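Local coordinates for Poly(A) RNA polymerase GLD2 (Rattus norvegicus, PDB 6LBK), which probably adds successive AMP units to the 3' ends of selected cytoplasmic mRNAs and a single nucleotide to certain microRNAs, as a template-independent, metal-dependent poly(A) polymerase, at residues 293-298 with 353-358; 206-211 with 224-229. The protein carries 1 engineered substitution. One frame throughout, in Å; residues are numbered along the deposited sequence.

Contact 1 of 2, residues 293-298 with 353-358; sequences YYATEF and QFLKSW
In the helical domain that carries the PAP-associated motif, A295 near the C-terminal end of helix 283-297 packs on the backbone of F354 and L355 in helix 344-363, the short segments approaching to 8.0 Å between axes at 108°. Its methyl does the touching: A295 CB lies 3.6 Å from L355 N and 3.9 Å from F354 CB, and the CA atoms of A295 and L355 are 4.7 Å apart. On the inner side, Y294 CB sits over one face of the F354 ring, a CH-pi contact 4.1 Å from the ring centroid. With CG of Y294 anti to the carbonyl carbon (chi1 -73°), the phenol leads off from helix 344-363, yet its edge is still turned to the F354 face in an offset edge-to-face pair, planes at 60°. Its hydroxyl is hydrogen-bonded to the carbonyl of M232 in helix 226-239. On the outer side, L355 CD1 reaches to 4.1 Å from A295 CB, and T296 CG2 lies 4.4 Å from CZ3 of the W358 indole. No hydrogen bond joins the two segments; the contact is apolar and aromatic, consistent with the small methyl of A295 allowing the backbones to approach closely.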
loop_
_atom_site.group_PDB
_atom_site.type_symbol
_atom_site.label_atom_id
_atom_site.label_comp_id
_atom_site.label_asym_id
_atom_site.label_seq_id
_atom_site.Cartn_x
_atom_site.Cartn_y
_atom_site.Cartn_z
ATOM N N TYR A 293 -10.897 -4.865 15.861
ATOM C CA TYR A 293 -11.993 -4.718 14.912
ATOM C C TYR A 293 -12.019 -5.866 13.932
ATOM O O TYR A 293 -13.075 -6.451 13.667
ATOM C CB TYR A 293 -11.872 -3.380 14.201
ATOM C CG TYR A 293 -12.913 -3.144 13.126
ATOM C CD1 TYR A 293 -14.240 -2.882 13.449
ATOM C CD2 TYR A 293 -12.542 -3.141 11.769
ATOM C CE1 TYR A 293 -15.173 -2.657 12.459
ATOM C CE2 TYR A 293 -13.473 -2.917 10.771
ATOM C CZ TYR A 293 -14.781 -2.677 11.103
ATOM O OH TYR A 293 -15.689 -2.456 10.078
ATOM N N TYR A 294 -10.870 -6.185 13.355
ATOM C CA TYR A 294 -10.798 -7.261 12.392
ATOM C C TYR A 294 -10.717 -8.627 13.064
ATOM O O TYR A 294 -11.116 -9.619 12.452
ATOM C CB TYR A 294 -9.615 -7.003 11.450
ATOM C CG TYR A 294 -9.854 -5.874 10.448
ATOM C CD1 TYR A 294 -10.852 -5.961 9.490
ATOM C CD2 TYR A 294 -9.047 -4.733 10.441
ATOM C CE1 TYR A 294 -11.060 -4.940 8.561
ATOM C CE2 TYR A 294 -9.251 -3.705 9.511
ATOM C CZ TYR A 294 -10.248 -3.822 8.574
ATOM O OH TYR A 294 -10.463 -2.800 7.687
ATOM N N ALA A 295 -10.237 -8.706 14.314
ATOM C CA ALA A 295 -10.235 -9.977 15.036
ATOM C C ALA A 295 -11.630 -10.410 15.467
ATOM O O ALA A 295 -11.882 -11.612 15.601
ATOM C CB ALA A 295 -9.323 -9.889 16.258
ATOM N N THR A 296 -12.526 -9.476 15.724
ATOM C CA THR A 296 -13.780 -9.843 16.378
ATOM C C THR A 296 -15.039 -9.363 15.673
ATOM O O THR A 296 -16.051 -10.057 15.727
ATOM C CB THR A 296 -13.787 -9.293 17.814
ATOM O OG1 THR A 296 -13.997 -7.874 17.793
ATOM C CG2 THR A 296 -12.487 -9.626 18.535
ATOM N N GLU A 297 -15.031 -8.171 15.072
ATOM C CA GLU A 297 -16.279 -7.557 14.624
ATOM C C GLU A 297 -16.557 -7.660 13.130
ATOM O O GLU A 297 -17.729 -7.666 12.741
ATOM C CB GLU A 297 -16.330 -6.082 15.026
ATOM C CG GLU A 297 -17.418 -5.804 16.049
ATOM C CD GLU A 297 -17.439 -4.367 16.520
ATOM O OE1 GLU A 297 -16.781 -3.517 15.863
ATOM O OE2 GLU A 297 -18.125 -4.095 17.543
ATOM N N PHE A 298 -15.538 -7.745 12.280
ATOM C CA PHE A 298 -15.736 -7.609 10.840
ATOM C C PHE A 298 -15.991 -8.964 10.202
ATOM O O PHE A 298 -15.113 -9.837 10.209
ATOM C CB PHE A 298 -14.530 -6.956 10.160
ATOM C CG PHE A 298 -14.617 -6.942 8.641
ATOM C CD1 PHE A 298 -15.502 -6.103 7.985
ATOM C CD2 PHE A 298 -13.817 -7.775 7.871
ATOM C CE1 PHE A 298 -15.586 -6.090 6.600
ATOM C CE2 PHE A 298 -13.896 -7.760 6.470
ATOM C CZ PHE A 298 -14.778 -6.916 5.844
ATOM N N GLN A 353 -4.003 -14.719 13.665
ATOM C CA GLN A 353 -2.996 -13.736 14.038
ATOM C C GLN A 353 -3.638 -12.440 14.522
ATOM O O GLN A 353 -3.117 -11.793 15.442
ATOM C CB GLN A 353 -2.043 -13.466 12.880
ATOM C CG GLN A 353 -0.816 -12.643 13.278
ATOM C CD GLN A 353 0.044 -13.359 14.308
ATOM O OE1 GLN A 353 0.127 -12.948 15.472
ATOM N NE2 GLN A 353 0.698 -14.437 13.878
ATOM N N PHE A 354 -4.753 -12.024 13.908
ATOM C CA PHE A 354 -5.431 -10.834 14.425
ATOM C C PHE A 354 -5.896 -11.066 15.856
ATOM O O PHE A 354 -5.624 -10.256 16.752
ATOM C CB PHE A 354 -6.612 -10.432 13.534
ATOM C CG PHE A 354 -6.235 -9.516 12.387
ATOM C CD1 PHE A 354 -6.178 -8.154 12.575
ATOM C CD2 PHE A 354 -5.966 -10.023 11.129
ATOM C CE1 PHE A 354 -5.824 -7.299 11.543
ATOM C CE2 PHE A 354 -5.631 -9.166 10.074
ATOM C CZ PHE A 354 -5.559 -7.800 10.278
ATOM N N LEU A 355 -6.554 -12.199 16.092
ATOM C CA LEU A 355 -7.059 -12.493 17.427
ATOM C C LEU A 355 -5.930 -12.499 18.452
ATOM O O LEU A 355 -5.983 -11.784 19.465
ATOM C CB LEU A 355 -7.773 -13.838 17.413
ATOM C CG LEU A 355 -8.496 -14.041 18.728
ATOM C CD1 LEU A 355 -9.545 -12.947 18.921
ATOM C CD2 LEU A 355 -9.099 -15.399 18.724
ATOM N N LYS A 356 -4.887 -13.289 18.181
ATOM C CA LYS A 356 -3.758 -13.437 19.091
ATOM C C LYS A 356 -3.062 -12.105 19.366
ATOM O O LYS A 356 -2.730 -11.799 20.522
ATOM C CB LYS A 356 -2.767 -14.443 18.504
ATOM C CG LYS A 356 -1.388 -14.375 19.135
ATOM C CD LYS A 356 -0.442 -15.439 18.600
ATOM C CE LYS A 356 1.020 -15.014 18.783
ATOM N NZ LYS A 356 1.453 -13.961 17.813
ATOM N N SER A 357 -2.780 -11.318 18.317
ATOM C CA SER A 357 -2.084 -10.058 18.542
ATOM C C SER A 357 -2.950 -9.092 19.334
ATOM O O SER A 357 -2.441 -8.399 20.229
ATOM C CB SER A 357 -1.622 -9.438 17.213
ATOM O OG SER A 357 -0.641 -10.258 16.605
ATOM N N TRP A 358 -4.256 -9.037 19.046
ATOM C CA TRP A 358 -5.113 -8.214 19.888
ATOM C C TRP A 358 -5.077 -8.692 21.342
ATOM O O TRP A 358 -5.098 -7.862 22.258
ATOM C CB TRP A 358 -6.554 -8.176 19.362
ATOM C CG TRP A 358 -7.505 -7.605 20.409
ATOM C CD1 TRP A 358 -7.584 -6.300 20.824
ATOM C CD2 TRP A 358 -8.486 -8.323 21.162
ATOM N NE1 TRP A 358 -8.551 -6.168 21.789
ATOM C CE2 TRP A 358 -9.121 -7.394 22.017
ATOM C CE3 TRP A 358 -8.894 -9.659 21.197
ATOM C CZ2 TRP A 358 -10.139 -7.764 22.909
ATOM C CZ3 TRP A 358 -9.908 -10.032 22.101
ATOM C CH2 TRP A 358 -10.512 -9.085 22.941
#

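Contact 2 of 2, residues 206-211 with 224-229; sequences VIKKWA and LSSYSL
L229 turns its isobutyl group toward helix 200-213 with chi1 at -92°, away from a staggered value, and chi2 extended at 178°, which sets its two methyls against different residues. L229 CD1 presses on A211 CB at 3.4 Å and lies 4.4 Å from K208 CA, while L229 CD2 meets I207 CG2 at 4.1 Å. I207 CG2, anti to its backbone N, is the branch that faces L229; the two side chains meet at a slant. Beside this apolar patch K208 runs along the flank of the contact; its CE passes 4.2 Å from S226 CB, and its ammonium group goes on to a hydrogen bond with the carbonyl of F103. The aliphatic part of the lysine thus packs here while its charge is held by another part of the chain. S225 occupies the N-cap position of helix 226-239, and its OG shares a hydrogen bond of 2.9 Å with S228 OG. The S226 side chain is about 8 Å from that of D111, a probable catalytic magnesium ligand. This buried contact joins helix 200-213 to the start of helix 226-239 close to strand 110-116, with L287 and F290 of helix 283-297 packed against I207.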
loop_
_atom_site.group_PDB
_atom_site.type_symbol
_atom_site.label_atom_id
_atom_site.label_comp_id
_atom_site.label_asym_id
_atom_site.label_seq_id
_atom_site.Cartn_x
_atom_site.Cartn_y
_atom_site.Cartn_z
ATOM N N VAL A 206 3.370 0.874 11.459
ATOM C CA VAL A 206 3.510 -0.175 12.469
ATOM C C VAL A 206 2.698 -1.397 12.069
ATOM O O VAL A 206 3.111 -2.537 12.297
ATOM C CB VAL A 206 3.099 0.336 13.863
ATOM C CG1 VAL A 206 1.573 0.628 13.926
ATOM C CG2 VAL A 206 3.493 -0.677 14.911
ATOM N N ILE A 207 1.560 -1.178 11.418
ATOM C CA ILE A 207 0.706 -2.276 10.998
ATOM C C ILE A 207 1.331 -3.059 9.837
ATOM O O ILE A 207 1.264 -4.296 9.806
ATOM C CB ILE A 207 -0.675 -1.699 10.667
ATOM C CG1 ILE A 207 -1.372 -1.317 11.996
ATOM C CG2 ILE A 207 -1.467 -2.662 9.862
ATOM C CD1 ILE A 207 -2.753 -0.682 11.842
ATOM N N LYS A 208 1.973 -2.371 8.886
ATOM C CA LYS A 208 2.725 -3.064 7.836
ATOM C C LYS A 208 3.849 -3.908 8.436
ATOM O O LYS A 208 4.015 -5.080 8.082
ATOM C CB LYS A 208 3.313 -2.055 6.846
ATOM C CG LYS A 208 2.459 -1.691 5.651
ATOM C CD LYS A 208 3.237 -0.703 4.819
ATOM C CE LYS A 208 2.543 -0.340 3.537
ATOM N NZ LYS A 208 3.534 0.050 2.489
ATOM N N LYS A 209 4.649 -3.321 9.335
ATOM C CA LYS A 209 5.718 -4.099 9.961
ATOM C C LYS A 209 5.141 -5.282 10.723
ATOM O O LYS A 209 5.685 -6.389 10.678
ATOM C CB LYS A 209 6.573 -3.230 10.894
ATOM C CG LYS A 209 7.377 -2.110 10.199
ATOM C CD LYS A 209 8.342 -2.692 9.160
ATOM C CE LYS A 209 9.172 -1.626 8.465
ATOM N NZ LYS A 209 9.965 -2.194 7.326
ATOM N N TRP A 210 4.019 -5.069 11.405
ATOM C CA TRP A 210 3.383 -6.132 12.165
ATOM C C TRP A 210 2.970 -7.281 11.256
ATOM O O TRP A 210 3.333 -8.442 11.498
ATOM C CB TRP A 210 2.173 -5.564 12.916
ATOM C CG TRP A 210 1.353 -6.609 13.465
ATOM C CD1 TRP A 210 1.576 -7.318 14.618
ATOM C CD2 TRP A 210 0.164 -7.135 12.892
ATOM N NE1 TRP A 210 0.579 -8.244 14.805
ATOM C CE2 TRP A 210 -0.303 -8.154 13.760
ATOM C CE3 TRP A 210 -0.571 -6.833 11.731
ATOM C CZ2 TRP A 210 -1.458 -8.876 13.501
ATOM C CZ3 TRP A 210 -1.724 -7.554 11.473
ATOM C CH2 TRP A 210 -2.160 -8.565 12.363
ATOM N N ALA A 211 2.203 -6.974 10.203
ATOM C CA ALA A 211 1.770 -8.010 9.277
ATOM C C ALA A 211 2.957 -8.714 8.622
ATOM O O ALA A 211 2.948 -9.942 8.458
ATOM C CB ALA A 211 0.860 -7.419 8.209
ATOM N N LEU A 224 -2.023 -11.222 2.818
ATOM C CA LEU A 224 -2.579 -9.896 2.530
ATOM C C LEU A 224 -1.587 -8.977 1.827
ATOM O O LEU A 224 -0.488 -8.733 2.330
ATOM C CB LEU A 224 -3.010 -9.214 3.817
ATOM C CG LEU A 224 -4.141 -9.814 4.623
ATOM C CD1 LEU A 224 -4.112 -9.147 5.954
ATOM C CD2 LEU A 224 -5.429 -9.520 3.877
ATOM N N SER A 225 -2.008 -8.387 0.718
ATOM C CA SER A 225 -1.151 -7.421 0.058
ATOM C C SER A 225 -1.056 -6.151 0.890
ATOM O O SER A 225 -1.954 -5.824 1.671
ATOM C CB SER A 225 -1.671 -7.087 -1.343
ATOM O OG SER A 225 -2.900 -6.396 -1.281
ATOM N N SER A 226 0.058 -5.430 0.709
ATOM C CA SER A 226 0.239 -4.168 1.412
ATOM C C SER A 226 -0.911 -3.226 1.114
ATOM O O SER A 226 -1.383 -2.506 2.003
ATOM C CB SER A 226 1.555 -3.532 0.997
ATOM O OG SER A 226 2.640 -4.138 1.673
ATOM N N TYR A 227 -1.368 -3.219 -0.145
ATOM C CA TYR A 227 -2.483 -2.366 -0.542
ATOM C C TYR A 227 -3.766 -2.773 0.172
ATOM O O TYR A 227 -4.551 -1.910 0.586
ATOM C CB TYR A 227 -2.659 -2.420 -2.056
ATOM C CG TYR A 227 -3.610 -1.410 -2.669
ATOM C CD1 TYR A 227 -3.688 -0.105 -2.192
ATOM C CD2 TYR A 227 -4.401 -1.754 -3.773
ATOM C CE1 TYR A 227 -4.545 0.832 -2.782
ATOM C CE2 TYR A 227 -5.259 -0.830 -4.368
ATOM C CZ TYR A 227 -5.320 0.471 -3.868
ATOM O OH TYR A 227 -6.158 1.399 -4.465
ATOM N N SER A 228 -4.004 -4.082 0.317
ATOM C CA SER A 228 -5.169 -4.530 1.075
ATOM C C SER A 228 -5.115 -4.013 2.497
ATOM O O SER A 228 -6.097 -3.468 3.008
ATOM C CB SER A 228 -5.242 -6.046 1.083
ATOM O OG SER A 228 -5.555 -6.523 -0.206
ATOM N N LEU A 229 -3.957 -4.150 3.146
ATOM C CA LEU A 229 -3.811 -3.672 4.518
ATOM C C LEU A 229 -4.058 -2.178 4.612
ATOM O O LEU A 229 -4.741 -1.717 5.526
ATOM C CB LEU A 229 -2.422 -3.991 5.056
ATOM C CG LEU A 229 -2.150 -5.269 5.805
ATOM C CD1 LEU A 229 -0.698 -5.222 6.111
ATOM C CD2 LEU A 229 -2.966 -5.311 7.089
#

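Along the chain both segments of contact 2 precede those of contact 1, and the centres of the two contacts lie 14 Å apart. Four helices are involved: 200-213 and 226-239 in contact 2, 283-297 and 344-363 in contact 1. W210 of helix 200-213 bridges the two, its NE1 3.0 Å from S357 OG in a probable hydrogen bond and its ring edge-to-face with F354. Helix 226-239 also reaches contact 1, through M232 and H235. Contact 2 is buried near the centre of the chain and close to D109 and D111, probable magnesium ligands at the start of strand 110-116, whereas contact 1 is partly buried and farther out. Through W210, helix 200-213 is packed directly on the outer pair 283-297 and 344-363.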